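Local coordinates for GDSL-like protein (Collinsella aerofaciens ATCC 25986, PDB 7BXD), which probably hydrolyses ester bonds as an acyl-hydrolase of the GDSL (SGNH hydrolase) family, its natural substrate not established, at residues Y133-I138 / L147-P152; A182-C187 / V192-L197; D85-R90 / Y101-G106; F34-T39 / G105-F110. All blocks are in the same frame, centred on the assembly; numbering follows the deposited sequence.

Contact 1 (Y133-I138 / L147-P152)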
loop_
_atom_site.group_PDB
_atom_site.type_symbol
_atom_site.label_atom_id
_atom_site.label_comp_id
_atom_site.label_asym_id
_atom_site.label_seq_id
_atom_site.Cartn_x
_atom_site.Cartn_y
_atom_site.Cartn_z
ATOM N N TYR A 133 -8.570 8.098 9.586
ATOM C CA TYR A 133 -9.258 7.005 10.288
ATOM C C TYR A 133 -8.331 5.826 10.522
ATOM O O TYR A 133 -8.328 5.238 11.611
ATOM C CB TYR A 133 -10.491 6.553 9.497
ATOM C CG TYR A 133 -11.229 5.434 10.174
ATOM C CD1 TYR A 133 -10.894 4.095 9.910
ATOM C CD2 TYR A 133 -12.280 5.710 11.070
ATOM C CE1 TYR A 133 -11.557 3.069 10.533
ATOM C CE2 TYR A 133 -12.955 4.684 11.699
ATOM C CZ TYR A 133 -12.584 3.368 11.432
ATOM O OH TYR A 133 -13.267 2.333 12.077
ATOM N N LEU A 134 -7.596 5.401 9.488
ATOM C CA LEU A 134 -6.741 4.227 9.660
ATOM C C LEU A 134 -5.719 4.450 10.755
ATOM O O LEU A 134 -5.479 3.563 11.581
ATOM C CB LEU A 134 -6.020 3.861 8.365
ATOM C CG LEU A 134 -6.856 3.295 7.203
ATOM C CD1 LEU A 134 -5.882 2.894 6.090
ATOM C CD2 LEU A 134 -7.687 2.103 7.640
ATOM N N ILE A 135 -5.069 5.623 10.785
ATOM C CA ILE A 135 -4.026 5.817 11.782
ATOM C C ILE A 135 -4.624 5.839 13.181
ATOM O O ILE A 135 -4.105 5.184 14.103
ATOM C CB ILE A 135 -3.205 7.088 11.490
ATOM C CG1 ILE A 135 -2.420 6.887 10.175
ATOM C CG2 ILE A 135 -2.278 7.408 12.679
ATOM C CD1 ILE A 135 -1.854 8.153 9.580
ATOM N N ARG A 136 -5.737 6.563 13.353
ATOM C CA ARG A 136 -6.371 6.611 14.678
ATOM C C ARG A 136 -6.812 5.223 15.114
ATOM O O ARG A 136 -6.698 4.854 16.298
ATOM C CB ARG A 136 -7.571 7.568 14.661
ATOM C CG ARG A 136 -7.183 9.049 14.577
ATOM C CD ARG A 136 -8.448 9.942 14.705
ATOM N NE ARG A 136 -9.313 9.897 13.520
ATOM C CZ ARG A 136 -10.519 9.320 13.442
ATOM N NH1 ARG A 136 -11.047 8.695 14.486
ATOM N NH2 ARG A 136 -11.201 9.368 12.294
ATOM N N THR A 137 -7.378 4.454 14.179
ATOM C CA THR A 137 -8.068 3.228 14.576
ATOM C C THR A 137 -7.076 2.075 14.752
ATOM O O THR A 137 -7.232 1.233 15.653
ATOM C CB THR A 137 -9.186 2.916 13.574
ATOM O OG1 THR A 137 -10.034 4.067 13.486
ATOM C CG2 THR A 137 -10.022 1.716 14.027
ATOM N N ILE A 138 -6.035 2.012 13.909
ATOM C CA ILE A 138 -4.960 1.054 14.158
ATOM C C ILE A 138 -4.371 1.308 15.537
ATOM O O ILE A 138 -4.114 0.366 16.305
ATOM C CB ILE A 138 -3.884 1.132 13.056
ATOM C CG1 ILE A 138 -4.421 0.563 11.732
ATOM C CG2 ILE A 138 -2.588 0.421 13.498
ATOM C CD1 ILE A 138 -3.556 0.863 10.501
ATOM N N LEU A 147 3.716 1.399 13.480
ATOM C CA LEU A 147 2.924 1.601 12.265
ATOM C C LEU A 147 3.778 2.327 11.244
ATOM O O LEU A 147 4.356 3.390 11.536
ATOM C CB LEU A 147 1.695 2.447 12.612
ATOM C CG LEU A 147 0.813 2.916 11.454
ATOM C CD1 LEU A 147 0.287 1.730 10.633
ATOM C CD2 LEU A 147 -0.352 3.772 12.005
ATOM N N VAL A 148 3.844 1.765 10.037
ATOM C CA VAL A 148 4.620 2.339 8.941
ATOM C C VAL A 148 3.698 2.365 7.729
ATOM O O VAL A 148 3.084 1.340 7.391
ATOM C CB VAL A 148 5.875 1.484 8.636
ATOM C CG1 VAL A 148 6.659 2.056 7.477
ATOM C CG2 VAL A 148 6.782 1.329 9.860
ATOM N N PHE A 149 3.620 3.509 7.056
ATOM C CA PHE A 149 2.884 3.591 5.797
ATOM C C PHE A 149 3.881 3.507 4.646
ATOM O O PHE A 149 5.009 4.001 4.739
ATOM C CB PHE A 149 2.088 4.902 5.666
ATOM C CG PHE A 149 0.664 4.792 6.138
ATOM C CD1 PHE A 149 0.375 4.495 7.474
ATOM C CD2 PHE A 149 -0.392 4.949 5.238
ATOM C CE1 PHE A 149 -0.955 4.387 7.884
ATOM C CE2 PHE A 149 -1.719 4.859 5.678
ATOM C CZ PHE A 149 -2.001 4.574 6.996
ATOM N N MET A 150 3.446 2.903 3.540
ATOM C CA MET A 150 4.213 2.902 2.298
ATOM C C MET A 150 3.375 3.566 1.226
ATOM O O MET A 150 2.223 3.192 1.004
ATOM C CB MET A 150 4.601 1.463 1.873
ATOM C CG MET A 150 5.234 0.698 3.028
ATOM S SD MET A 150 6.291 -0.686 2.550
ATOM C CE MET A 150 5.088 -1.723 1.704
ATOM N N THR A 151 3.930 4.579 0.579
ATOM C CA THR A 151 3.177 5.282 -0.456
ATOM C C THR A 151 2.936 4.357 -1.651
ATOM O O THR A 151 3.748 3.465 -1.928
ATOM C CB THR A 151 3.920 6.542 -0.879
ATOM O OG1 THR A 151 5.242 6.144 -1.274
ATOM C CG2 THR A 151 3.991 7.584 0.237
ATOM N N PRO A 152 1.822 4.550 -2.362
ATOM C CA PRO A 152 1.476 3.633 -3.461
ATOM C C PRO A 152 2.449 3.752 -4.611
ATOM O O PRO A 152 2.835 4.861 -5.017
ATOM C CB PRO A 152 0.069 4.107 -3.884
ATOM C CG PRO A 152 -0.016 5.559 -3.403
ATOM C CD PRO A 152 0.763 5.540 -2.100
#
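The ring of Phe149 points from strand 146-150 at helix 127-141 and meets two of its side chains. Leu134 CB sits at the ring edge, near the ring plane, 4.3 Å from Phe149 CZ. Ile135 comes in obliquely, with its CG1 3.7 Å from Phe149 CE1. A second ring, that of the partly exposed Tyr133, has Thr137 OG1 over the centre of one face, 3.2 Å above the plane. Phe149 belongs to the helix-on-sheet packing of the three-layer alpha/beta/alpha sandwich of the SGNH hydrolases. The helix precedes the strand it packs on, and the two short segments run nearly antiparallel, at 159° and 10.6 Å between axes. The contacts across the interface are all between apolar side chains, and no hydrogen bond crosses it.

Leu147, two residues before Phe149, extends the same face of the strand. Its CG stands anti to the backbone N (chi1 173°), which sends both methyls toward the helix. CD1 meets Ile138 CD1 at 3.9 Å, and CD2 lies 4.2 Å from Ile135 CG1. Leu147 crosses both isoleucines at about a right angle. Ile135 thus sits in the fork between Leu147 and Phe149. Met183 and Cys187 of helix 176-189 also pack on Phe149, and Val103 of the neighbouring strand touches it too, so the ring is buried between two helices and the sheet.

Thr137 OG1 also gives a 2.8 Å hydrogen bond to Tyr133 O. Thr137 N donates to that oxygen as well, and the two donors reach it from opposite faces of the carbonyl plane.

Contact 2 (A182-C187 / V192-L197)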
loop_
_atom_site.group_PDB
_atom_site.type_symbol
_atom_site.label_atom_id
_atom_site.label_comp_id
_atom_site.label_asym_id
_atom_site.label_seq_id
_atom_site.Cartn_x
_atom_site.Cartn_y
_atom_site.Cartn_z
ATOM N N ALA A 182 -1.296 13.856 0.127
ATOM C CA ALA A 182 -2.285 13.791 1.214
ATOM C C ALA A 182 -1.856 12.751 2.255
ATOM O O ALA A 182 -1.923 12.991 3.472
ATOM C CB ALA A 182 -3.652 13.442 0.640
ATOM N N MET A 183 -1.434 11.567 1.795
ATOM C CA MET A 183 -0.974 10.531 2.714
ATOM C C MET A 183 0.184 11.033 3.551
ATOM O O MET A 183 0.210 10.833 4.771
ATOM C CB MET A 183 -0.546 9.298 1.916
ATOM C CG MET A 183 -0.006 8.169 2.808
ATOM S SD MET A 183 0.420 6.674 1.886
ATOM C CE MET A 183 -1.194 6.051 1.505
ATOM N N LEU A 184 1.160 11.685 2.909
ATOM C CA LEU A 184 2.307 12.195 3.657
ATOM C C LEU A 184 1.891 13.231 4.699
ATOM O O LEU A 184 2.467 13.287 5.803
ATOM C CB LEU A 184 3.363 12.780 2.707
ATOM C CG LEU A 184 4.014 11.746 1.780
ATOM C CD1 LEU A 184 4.940 12.420 0.804
ATOM C CD2 LEU A 184 4.759 10.690 2.541
ATOM N N GLU A 185 0.924 14.094 4.372
ATOM C CA GLU A 185 0.499 15.127 5.323
ATOM C C GLU A 185 -0.213 14.512 6.528
ATOM O O GLU A 185 -0.008 14.963 7.666
ATOM C CB GLU A 185 -0.387 16.138 4.617
ATOM C CG GLU A 185 0.410 17.007 3.639
ATOM C CD GLU A 185 -0.457 17.927 2.818
ATOM O OE1 GLU A 185 -1.690 17.952 3.009
ATOM O OE2 GLU A 185 0.105 18.660 1.970
ATOM N N VAL A 186 -1.072 13.496 6.310
ATOM C CA VAL A 186 -1.739 12.880 7.453
ATOM C C VAL A 186 -0.716 12.108 8.279
ATOM O O VAL A 186 -0.741 12.123 9.524
ATOM C CB VAL A 186 -2.921 11.995 7.018
ATOM C CG1 VAL A 186 -3.625 11.424 8.250
ATOM C CG2 VAL A 186 -3.891 12.787 6.178
ATOM N N CYS A 187 0.187 11.375 7.612
ATOM C CA CYS A 187 1.235 10.696 8.358
ATOM C C CYS A 187 2.040 11.685 9.198
ATOM O O CYS A 187 2.368 11.407 10.365
ATOM C CB CYS A 187 2.136 9.907 7.395
ATOM S SG CYS A 187 1.350 8.369 6.823
ATOM N N VAL A 192 3.983 9.492 11.777
ATOM C CA VAL A 192 4.083 8.109 11.300
ATOM C C VAL A 192 5.235 7.916 10.318
ATOM O O VAL A 192 5.271 8.590 9.287
ATOM C CB VAL A 192 2.770 7.659 10.643
ATOM C CG1 VAL A 192 2.883 6.283 10.024
ATOM C CG2 VAL A 192 1.649 7.649 11.669
ATOM N N PRO A 193 6.157 6.975 10.550
ATOM C CA PRO A 193 7.201 6.696 9.556
ATOM C C PRO A 193 6.619 6.253 8.216
ATOM O O PRO A 193 5.612 5.531 8.158
ATOM C CB PRO A 193 8.001 5.576 10.225
ATOM C CG PRO A 193 7.746 5.730 11.690
ATOM C CD PRO A 193 6.314 6.151 11.772
ATOM N N VAL A 194 7.295 6.670 7.136
ATOM C CA VAL A 194 6.860 6.375 5.771
ATOM C C VAL A 194 8.021 5.779 4.984
ATOM O O VAL A 194 9.144 6.292 5.048
ATOM C CB VAL A 194 6.345 7.651 5.064
ATOM C CG1 VAL A 194 6.019 7.378 3.608
ATOM C CG2 VAL A 194 5.119 8.201 5.784
ATOM N N ILE A 195 7.743 4.727 4.217
ATOM C CA ILE A 195 8.653 4.237 3.175
ATOM C C ILE A 195 8.072 4.697 1.845
ATOM O O ILE A 195 6.964 4.292 1.474
ATOM C CB ILE A 195 8.781 2.700 3.213
ATOM C CG1 ILE A 195 9.264 2.225 4.587
ATOM C CG2 ILE A 195 9.700 2.225 2.060
ATOM C CD1 ILE A 195 9.125 0.746 4.827
ATOM N N ASP A 196 8.797 5.570 1.141
ATOM C CA ASP A 196 8.217 6.247 -0.028
ATOM C C ASP A 196 8.474 5.407 -1.279
ATOM O O ASP A 196 9.361 5.705 -2.099
ATOM C CB ASP A 196 8.762 7.665 -0.149
ATOM C CG ASP A 196 7.973 8.510 -1.132
ATOM O OD1 ASP A 196 7.103 7.992 -1.875
ATOM O OD2 ASP A 196 8.265 9.723 -1.188
ATOM N N LEU A 197 7.686 4.327 -1.426
ATOM C CA LEU A 197 7.780 3.471 -2.613
ATOM C C LEU A 197 7.296 4.174 -3.877
ATOM O O LEU A 197 7.812 3.873 -4.974
ATOM C CB LEU A 197 6.987 2.171 -2.424
ATOM C CG LEU A 197 7.513 1.241 -1.326
ATOM C CD1 LEU A 197 6.614 -0.007 -1.263
ATOM C CD2 LEU A 197 8.994 0.869 -1.511
#
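Cys187 and Val192 are joined by the hydrogen bond of this contact. Val192 N donates to Cys187 O at 2.9 Å, and the N-H points almost straight at the oxygen (174°). The donor stands above the carbonyl plane, 36° out of it, and so is not on a lone pair. The bond reaches from the last turn of helix 176-189 across the reversal to Val192.

Apolar packing does the rest. Cys187 CB lies 4.0 Å from Val192 CB and 3.8 Å from Val194 CG2. Its SG, anti to the carbonyl carbon (chi1 -76°), also faces the two valines, 3.9 Å from Val194 CG2. The other methyl of Val194, CG1, meets Leu184 CD2 at 3.7 Å. These two side chains cross at about a right angle. Val194 therefore wedges its two branches against residues almost one helical turn apart.

Here helix 176-189 delivers the chain to strand 194-195, the outermost strand on this side of the parallel sheet in the alpha/beta/alpha sandwich. Ile195 packs on Leu237 of helix 223-240.

Polar capping begins where the strand ends. Asp196 is the centre of an inverse gamma turn, closed by a weak bond from Leu197 N to Ile195 O. It is also the N-cap of helix 197-200: its OD1 accepts from Ala199 N and from Thr151 OG1.

Contact 3 (D85-R90 / Y101-G106)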
loop_
_atom_site.group_PDB
_atom_site.type_symbol
_atom_site.label_atom_id
_atom_site.label_comp_id
_atom_site.label_asym_id
_atom_site.label_seq_id
_atom_site.Cartn_x
_atom_site.Cartn_y
_atom_site.Cartn_z
ATOM N N ASP A 85 -15.214 -3.233 0.568
ATOM C CA ASP A 85 -13.949 -3.823 1.002
ATOM C C ASP A 85 -12.818 -2.809 1.102
ATOM O O ASP A 85 -11.659 -3.166 0.909
ATOM C CB ASP A 85 -13.553 -4.969 0.068
ATOM C CG ASP A 85 -13.300 -4.510 -1.360
ATOM O OD1 ASP A 85 -13.534 -3.330 -1.703
ATOM O OD2 ASP A 85 -12.835 -5.369 -2.150
ATOM N N SER A 86 -13.142 -1.571 1.455
ATOM C CA SER A 86 -12.094 -0.566 1.648
ATOM C C SER A 86 -11.197 -0.935 2.832
ATOM O O SER A 86 -11.549 -1.771 3.689
ATOM C CB SER A 86 -12.691 0.802 1.937
ATOM O OG SER A 86 -13.386 0.839 3.177
ATOM N N PHE A 87 -10.013 -0.299 2.886
ATOM C CA PHE A 87 -9.169 -0.521 4.059
ATOM C C PHE A 87 -9.935 -0.130 5.321
ATOM O O PHE A 87 -9.846 -0.798 6.350
ATOM C CB PHE A 87 -7.860 0.277 3.998
ATOM C CG PHE A 87 -6.828 -0.172 2.978
ATOM C CD1 PHE A 87 -7.136 -0.431 1.622
ATOM C CD2 PHE A 87 -5.489 -0.269 3.371
ATOM C CE1 PHE A 87 -6.110 -0.752 0.699
ATOM C CE2 PHE A 87 -4.484 -0.589 2.447
ATOM C CZ PHE A 87 -4.787 -0.811 1.134
ATOM N N VAL A 88 -10.662 0.992 5.273
ATOM C CA VAL A 88 -11.435 1.425 6.435
ATOM C C VAL A 88 -12.398 0.319 6.865
ATOM O O VAL A 88 -12.513 0.016 8.054
ATOM C CB VAL A 88 -12.181 2.734 6.112
ATOM C CG1 VAL A 88 -13.254 3.044 7.170
ATOM C CG2 VAL A 88 -11.186 3.897 5.972
ATOM N N GLU A 89 -13.119 -0.281 5.898
ATOM C CA GLU A 89 -14.103 -1.307 6.219
ATOM C C GLU A 89 -13.458 -2.610 6.681
ATOM O O GLU A 89 -14.050 -3.345 7.490
ATOM C CB GLU A 89 -15.020 -1.536 5.028
ATOM C CG GLU A 89 -16.026 -0.416 4.806
ATOM C CD GLU A 89 -16.551 -0.337 3.379
ATOM O OE1 GLU A 89 -15.739 -0.242 2.427
ATOM O OE2 GLU A 89 -17.806 -0.314 3.199
ATOM N N ARG A 90 -12.266 -2.939 6.148
ATOM C CA ARG A 90 -11.606 -4.206 6.457
ATOM C C ARG A 90 -10.842 -4.178 7.775
ATOM O O ARG A 90 -10.487 -5.249 8.289
ATOM C CB ARG A 90 -10.621 -4.595 5.341
ATOM C CG ARG A 90 -11.326 -5.035 4.045
ATOM C CD ARG A 90 -10.322 -5.771 3.156
ATOM N NE ARG A 90 -9.412 -4.780 2.609
ATOM C CZ ARG A 90 -8.064 -4.826 2.546
ATOM N NH1 ARG A 90 -7.323 -5.824 3.041
ATOM N NH2 ARG A 90 -7.465 -3.819 1.950
ATOM N N TYR A 101 2.598 -2.869 11.906
ATOM C CA TYR A 101 1.614 -2.762 10.836
ATOM C C TYR A 101 2.241 -2.000 9.688
ATOM O O TYR A 101 2.788 -0.903 9.889
ATOM C CB TYR A 101 0.343 -2.026 11.299
ATOM C CG TYR A 101 -0.432 -2.954 12.195
ATOM C CD1 TYR A 101 -0.068 -3.118 13.517
ATOM C CD2 TYR A 101 -1.447 -3.788 11.682
ATOM C CE1 TYR A 101 -0.693 -4.068 14.333
ATOM C CE2 TYR A 101 -2.071 -4.750 12.471
ATOM C CZ TYR A 101 -1.679 -4.892 13.790
ATOM O OH TYR A 101 -2.230 -5.854 14.595
ATOM N N VAL A 102 2.154 -2.574 8.487
ATOM C CA VAL A 102 2.646 -1.949 7.253
ATOM C C VAL A 102 1.430 -1.721 6.370
ATOM O O VAL A 102 0.788 -2.692 5.938
ATOM C CB VAL A 102 3.684 -2.839 6.546
ATOM C CG1 VAL A 102 4.117 -2.200 5.237
ATOM C CG2 VAL A 102 4.900 -3.080 7.455
ATOM N N VAL A 103 1.074 -0.447 6.126
ATOM C CA VAL A 103 -0.130 -0.103 5.358
ATOM C C VAL A 103 0.327 0.429 4.009
ATOM O O VAL A 103 1.052 1.433 3.952
ATOM C CB VAL A 103 -1.001 0.930 6.096
ATOM C CG1 VAL A 103 -2.248 1.221 5.271
ATOM C CG2 VAL A 103 -1.358 0.440 7.512
ATOM N N PHE A 104 -0.098 -0.233 2.928
ATOM C CA PHE A 104 0.393 0.037 1.579
ATOM C C PHE A 104 -0.819 0.090 0.656
ATOM O O PHE A 104 -1.387 -0.949 0.323
ATOM C CB PHE A 104 1.330 -1.124 1.229
ATOM C CG PHE A 104 1.981 -1.077 -0.146
ATOM C CD1 PHE A 104 2.294 0.115 -0.802
ATOM C CD2 PHE A 104 2.346 -2.291 -0.745
ATOM C CE1 PHE A 104 2.951 0.100 -2.026
ATOM C CE2 PHE A 104 2.996 -2.308 -1.978
ATOM C CZ PHE A 104 3.294 -1.105 -2.619
ATOM N N GLY A 105 -1.270 1.288 0.306
ATOM C CA GLY A 105 -2.458 1.425 -0.522
ATOM C C GLY A 105 -2.543 2.815 -1.103
ATOM O O GLY A 105 -1.690 3.670 -0.847
ATOM N N GLY A 106 -3.607 3.031 -1.893
ATOM C CA GLY A 106 -3.926 4.334 -2.435
ATOM C C GLY A 106 -3.977 4.389 -3.947
ATOM O O GLY A 106 -4.586 5.321 -4.490
#
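Phe87 drives its ring from the short helix 87-90 into the end of strand 100-104, and the tight packing is at the ring tip. CZ lies 3.6 Å from Gly105 CA and 3.5 Å from Phe104 O, which meets the ring at its edge, in plane. CE2 rests 4.0 Å from Val103 CG1. With CG anti to its own carbonyl carbon (chi1 -70°), the ring extends toward the strand, and it and Val103 slide past each other in opposite directions. Gly105 lets it come so close: a beta carbon there would clash with Phe87 CZ. One face of the ring is covered by Arg90 NH2, 3.4 Å above the plane and offset toward the rim. The guanidinium is held by Gly35 O, Ser75 OG and Phe70 O, so its place over the ring is well fixed. Putting an alanine at Phe87 would probably open a gap against Gly105 and Val103 and take away the surface under the guanidinium.

The start of the helix, away from the strand, makes no contact with it and is held by polar bonds instead; of these residues Glu89 is partly exposed. Ser86 and Glu89 form a capping box. Ser86 OG accepts from Glu89 N at 3.0 Å, while Ser86 N reaches back to Glu89 OE1 at 3.1 Å. Ser86 OG also donates to OE1 at 2.7 Å, from the opposite face of the carboxylate.

The buried half thus packs against the carboxyl end of a central strand. There the chain turns into the GxND block of the SGNH hydrolases, which begins at Gly106.

Contact 4 (F34-T39 / G105-F110)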
loop_
_atom_site.group_PDB
_atom_site.type_symbol
_atom_site.label_atom_id
_atom_site.label_comp_id
_atom_site.label_asym_id
_atom_site.label_seq_id
_atom_site.Cartn_x
_atom_site.Cartn_y
_atom_site.Cartn_z
ATOM N N PHE A 34 -1.060 -4.795 5.417
ATOM C CA PHE A 34 -2.432 -4.451 5.084
ATOM C C PHE A 34 -2.367 -3.683 3.757
ATOM O O PHE A 34 -1.727 -2.619 3.685
ATOM C CB PHE A 34 -2.944 -3.582 6.227
ATOM C CG PHE A 34 -4.417 -3.260 6.212
ATOM C CD1 PHE A 34 -5.367 -4.142 5.703
ATOM C CD2 PHE A 34 -4.859 -2.063 6.800
ATOM C CE1 PHE A 34 -6.729 -3.848 5.779
ATOM C CE2 PHE A 34 -6.226 -1.766 6.889
ATOM C CZ PHE A 34 -7.165 -2.658 6.386
ATOM N N GLY A 35 -2.960 -4.247 2.704
ATOM C CA GLY A 35 -2.778 -3.667 1.392
ATOM C C GLY A 35 -3.848 -4.054 0.391
ATOM O O GLY A 35 -4.906 -4.602 0.742
ATOM N N ASP A 36 -3.562 -3.747 -0.875
ATOM C CA ASP A 36 -4.483 -3.978 -2.002
ATOM C C ASP A 36 -3.932 -5.125 -2.864
ATOM O O ASP A 36 -3.302 -6.054 -2.323
ATOM C CB ASP A 36 -4.771 -2.648 -2.717
ATOM C CG ASP A 36 -3.524 -1.992 -3.313
ATOM O OD1 ASP A 36 -2.524 -2.709 -3.590
ATOM O OD2 ASP A 36 -3.543 -0.755 -3.483
ATOM N N SER A 37 -4.177 -5.085 -4.171
ATOM C CA SER A 37 -3.638 -6.113 -5.066
ATOM C C SER A 37 -2.125 -6.238 -4.951
ATOM O O SER A 37 -1.569 -7.325 -5.201
ATOM C CB SER A 37 -3.943 -5.796 -6.531
ATOM O OG SER A 37 -5.289 -5.423 -6.740
ATOM N N THR A 38 -1.436 -5.118 -4.689
ATOM C CA THR A 38 0.024 -5.096 -4.631
ATOM C C THR A 38 0.574 -5.628 -3.325
ATOM O O THR A 38 1.798 -5.710 -3.170
ATOM C CB THR A 38 0.564 -3.684 -4.950
ATOM O OG1 THR A 38 0.104 -2.704 -3.997
ATOM C CG2 THR A 38 0.174 -3.259 -6.366
ATOM N N THR A 39 -0.306 -6.000 -2.385
ATOM C CA THR A 39 0.053 -6.852 -1.259
ATOM C C THR A 39 -0.489 -8.266 -1.436
ATOM O O THR A 39 0.230 -9.238 -1.162
ATOM C CB THR A 39 -0.441 -6.240 0.076
ATOM O OG1 THR A 39 0.270 -5.016 0.312
ATOM C CG2 THR A 39 -0.168 -7.159 1.238
ATOM N N GLY A 105 -1.270 1.288 0.306
ATOM C CA GLY A 105 -2.458 1.425 -0.522
ATOM C C GLY A 105 -2.543 2.815 -1.103
ATOM O O GLY A 105 -1.690 3.670 -0.847
ATOM N N GLY A 106 -3.607 3.031 -1.893
ATOM C CA GLY A 106 -3.926 4.334 -2.435
ATOM C C GLY A 106 -3.977 4.389 -3.947
ATOM O O GLY A 106 -4.586 5.321 -4.490
ATOM N N VAL A 107 -3.401 3.414 -4.659
ATOM C CA VAL A 107 -3.464 3.511 -6.114
ATOM C C VAL A 107 -4.909 3.385 -6.576
ATOM O O VAL A 107 -5.291 3.978 -7.599
ATOM C CB VAL A 107 -2.503 2.534 -6.836
ATOM C CG1 VAL A 107 -3.011 1.083 -6.757
ATOM C CG2 VAL A 107 -2.275 2.956 -8.283
ATOM N N ASN A 108 -5.738 2.601 -5.865
ATOM C CA ASN A 108 -7.141 2.483 -6.283
ATOM C C ASN A 108 -7.950 3.731 -5.941
ATOM O O ASN A 108 -8.900 4.074 -6.664
ATOM C CB ASN A 108 -7.788 1.227 -5.729
ATOM C CG ASN A 108 -7.141 -0.023 -6.281
ATOM O OD1 ASN A 108 -6.819 -0.078 -7.471
ATOM N ND2 ASN A 108 -6.961 -1.034 -5.434
ATOM N N ASP A 109 -7.616 4.421 -4.844
ATOM C CA ASP A 109 -8.277 5.683 -4.548
ATOM C C ASP A 109 -8.051 6.675 -5.679
ATOM O O ASP A 109 -8.979 7.403 -6.076
ATOM C CB ASP A 109 -7.767 6.239 -3.215
ATOM C CG ASP A 109 -7.997 5.270 -2.074
ATOM O OD1 ASP A 109 -7.254 4.245 -2.042
ATOM O OD2 ASP A 109 -8.914 5.527 -1.253
ATOM N N PHE A 110 -6.806 6.748 -6.187
ATOM C CA PHE A 110 -6.498 7.601 -7.324
ATOM C C PHE A 110 -7.270 7.128 -8.560
ATOM O O PHE A 110 -7.984 7.901 -9.202
ATOM C CB PHE A 110 -4.988 7.542 -7.569
ATOM C CG PHE A 110 -4.569 7.969 -8.964
ATOM C CD1 PHE A 110 -4.845 9.261 -9.437
ATOM C CD2 PHE A 110 -3.896 7.078 -9.781
ATOM C CE1 PHE A 110 -4.441 9.637 -10.720
ATOM C CE2 PHE A 110 -3.498 7.452 -11.054
ATOM C CZ PHE A 110 -3.777 8.734 -11.525
HETATM O O HOH W 1 -5.449 1.134 -3.122
HETATM O O HOH W 2 -1.646 1.219 -3.689
#
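Two sequence blocks of the SGNH hydrolases face each other here. Gly35-Asp36-Ser37 matches the GDS block, whose serine is the nucleophile in this family. Gly106-Val107-Asn108-Asp109 matches the GxND block, whose asparagine usually lines the oxyanion hole. Asp36 carries the contact. Its OD2 lies 3.8 Å from both Gly105 CA and Val107 CG1, but its hydrogen bonds toward segment 105-110 go through two waters. Water 1 donates to Asp36 OD2 at 2.7 Å and accepts from Gly106 N and, at 3.1 Å, from Asn108 N. Water 2 donates to the same oxygen, also at 2.7 Å, and accepts from Val107 N at 3.0 Å. The carboxylate thus faces the amino end of helix 107-111 through water.

OD1 is turned back on its own segment. It accepts from Thr38 OG1 at 2.7 Å on its syn lone pair, and from Thr38 N at 2.9 Å on the anti side. The bond from Thr38 N caps helix 37-40, and the two together hold the rotation of the carboxylate. An alanine in place of Asp36 would remove both grips, and is likely to leave the two waters without their acceptor and Thr38 N without its cap.

Asn108 ND2 passes Asp36 CB at 3.8 Å, the amide and carboxylate planes 54° apart. Its bonding partner is Ser75 O.

Ser37 touches His220, consistent with an active site at the carboxyl ends of the strands. Phe87 of helix 87-90 packs on Asp36, and Gln176 of helix 176-189 on Val107. Strand 30-35 pairs with strand 100-104 through Phe34 backbone bonds.

In the fold
All four contacts serve the same parallel sheet. Contacts 1, 3 and 4 are buried, while contact 2 is partly exposed at the outermost strand. Contacts 1 and 2 join helices to adjacent strands, linked by Phe149 O with Ile195 N. Contacts 1 and 3 meet through backbone bonds between strands 100-104 and 146-150. Contacts 3 and 4 share Gly105 and Gly106, and Val102 O meets Phe34 N between them. The chemistry changes with place in the fold: aliphatic and aromatic packing alone in contact 1, aliphatic packing plus one backbone hydrogen bond in contact 2, ring against glycine in contact 3, and water-bridged carboxylate at the probable active site in contact 4.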